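Side-chain contact in citrate synthase (Mycobacterium tuberculosis, PDB 4TVM), which catalyses the condensation of oxaloacetate with acetyl-CoA and water to give citrate and CoA, a step of the Krebs cycle: residues Ala151-Pro154 with Gly158-Glu161. Sequence-based numbering, arbitrary orientation.
Sequences ALDP and GQVE
Gln-159 reaches back from the first turn of its helix to the loop before it, and its amide oxygen OE1 accepts the backbone N-H of Asp-153, with 2.8 Å between OE1 and N. The bond is fairly straight, 156° at the hydrogen. Its donor is tilted 18° from the carbonyl plane of the amide. Glutamine suits the place: it is long enough to span the turn, and its uncharged carbonyl answers a peptide N-H. The chain runs extended beyond CG (chi2 177°), which carries the amide past Ala-151 to Asp-153. On the way Gln-159 CB and CG pass alongside the Ala-151 methyl, a side chain small enough for the CA atoms of Ala-151 and Gln-159 to lie 4.6 Å apart. The loop joins helix 133-147 to helix 159-182 in the largely helical citrate synthase fold, away from the oxaloacetate site. Gly-158 takes the N-cap position with a positive phi that glycine adopts readily, since a side chain there would jam against the preceding carbonyl O. Farther along, the branched Val-160 sets CG2 3.6 Å from the carbonyl O of Pro-154, while its side chain also packs on Trp-399 and Arg-400 of helix 383-403. In Asp-153, CG lies opposite the backbone N and beside the carbonyl carbon, directing the short carboxylate arm toward the following residues, where OD1 accepts the N-H of Met-155. Asp-156 OD2 in turn receives the backbone N-H of Gln-159.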
ATOM      1  N   ALA A 151      -1.708  19.630   8.105  1.00 55.00           N
ATOM      2  CA  ALA A 151      -0.799  19.004   9.056  1.00 52.63           C
ATOM      3  C   ALA A 151      -0.229  17.721   8.512  1.00 52.03           C
ATOM      4  O   ALA A 151      -0.396  16.665   9.113  1.00 58.48           O
ATOM      5  CB  ALA A 151      -1.535  18.716  10.368  1.00 53.79           C
ATOM      6  N   LEU A 152       0.450  17.799   7.380  1.00 47.43           N
ATOM      7  CA  LEU A 152       0.838  16.605   6.641  1.00 43.77           C
ATOM      8  C   LEU A 152       2.307  16.248   6.799  1.00 42.62           C
ATOM      9  O   LEU A 152       2.780  15.278   6.176  1.00 32.81           O
ATOM     10  CB  LEU A 152       0.577  16.800   5.138  1.00 46.76           C
ATOM     11  CG  LEU A 152      -0.857  16.664   4.658  1.00 45.73           C
ATOM     12  CD1 LEU A 152      -0.893  16.667   3.134  1.00 43.56           C
ATOM     13  CD2 LEU A 152      -1.482  15.400   5.226  1.00 46.21           C
ATOM     14  N   ASP A 153       3.035  16.999   7.625  1.00 40.11           N
ATOM     15  CA  ASP A 153       4.469  16.767   7.719  1.00 45.06           C
ATOM     16  C   ASP A 153       4.780  15.525   8.596  1.00 51.13           C
ATOM     17  O   ASP A 153       4.523  15.515   9.823  1.00 45.13           O
ATOM     18  CB  ASP A 153       5.154  18.027   8.224  1.00 45.94           C
ATOM     19  CG  ASP A 153       6.642  17.889   8.313  1.00 48.34           C
ATOM     20  OD1 ASP A 153       7.184  16.756   8.149  1.00 45.97           O
ATOM     21  OD2 ASP A 153       7.255  18.934   8.626  1.00 50.09           O
ATOM     22  N   PRO A 154       5.322  14.463   7.968  1.00 52.56           N
ATOM     23  CA  PRO A 154       5.566  13.244   8.729  1.00 57.22           C
ATOM     24  C   PRO A 154       6.569  13.466   9.840  1.00 57.84           C
ATOM     25  O   PRO A 154       6.490  12.815  10.860  1.00 56.21           O
ATOM     26  CB  PRO A 154       6.143  12.266   7.696  1.00 58.92           C
ATOM     27  CG  PRO A 154       5.946  12.885   6.378  1.00 59.92           C
ATOM     28  CD  PRO A 154       5.828  14.362   6.591  1.00 56.54           C
ATOM     29  N   GLY A 158       2.922  16.835  16.369  1.00 60.91           N
ATOM     30  CA  GLY A 158       1.957  17.843  16.700  1.00 59.59           C
ATOM     31  C   GLY A 158       1.117  17.919  15.453  1.00 56.42           C
ATOM     32  O   GLY A 158      -0.105  18.035  15.521  1.00 55.12           O
ATOM     33  N   GLN A 159       1.782  17.858  14.308  1.00 52.09           N
ATOM     34  CA  GLN A 159       1.107  17.629  13.049  1.00 50.78           C
ATOM     35  C   GLN A 159       0.675  16.183  12.946  1.00 45.71           C
ATOM     36  O   GLN A 159      -0.459  15.891  12.587  1.00 40.52           O
ATOM     37  CB  GLN A 159       1.986  18.044  11.870  1.00 52.56           C
ATOM     38  CG  GLN A 159       1.534  19.391  11.334  1.00 55.41           C
ATOM     39  CD  GLN A 159       2.389  19.916  10.203  1.00 59.66           C
ATOM     40  OE1 GLN A 159       2.532  19.287   9.152  1.00 57.68           O
ATOM     41  NE2 GLN A 159       2.991  21.077  10.420  1.00 63.51           N
ATOM     42  N   VAL A 160       1.566  15.274  13.294  1.00 42.31           N
ATOM     43  CA  VAL A 160       1.219  13.863  13.360  1.00 38.59           C
ATOM     44  C   VAL A 160       0.095  13.654  14.371  1.00 41.82           C
ATOM     45  O   VAL A 160      -0.793  12.819  14.201  1.00 37.65           O
ATOM     46  CB  VAL A 160       2.416  13.073  13.833  1.00 37.33           C
ATOM     47  CG1 VAL A 160       2.028  11.650  14.158  1.00 36.95           C
ATOM     48  CG2 VAL A 160       3.490  13.088  12.752  1.00 41.20           C
ATOM     49  N   GLU A 161       0.160  14.433  15.431  1.00 39.93           N
ATOM     50  CA  GLU A 161      -0.800  14.349  16.473  1.00 45.38           C
ATOM     51  C   GLU A 161      -2.179  14.768  15.985  1.00 44.95           C
ATOM     52  O   GLU A 161      -3.169  14.140  16.294  1.00 47.29           O
ATOM     53  CB  GLU A 161      -0.368  15.287  17.589  1.00 50.35           C
ATOM     54  CG  GLU A 161      -0.980  14.929  18.900  1.00 58.50           C
ATOM     55  CD  GLU A 161      -0.489  13.581  19.384  1.00 64.54           C
ATOM     56  OE1 GLU A 161       0.594  13.522  20.005  1.00 63.54           O
ATOM     57  OE2 GLU A 161      -1.183  12.578  19.119  1.00 72.03           O
TER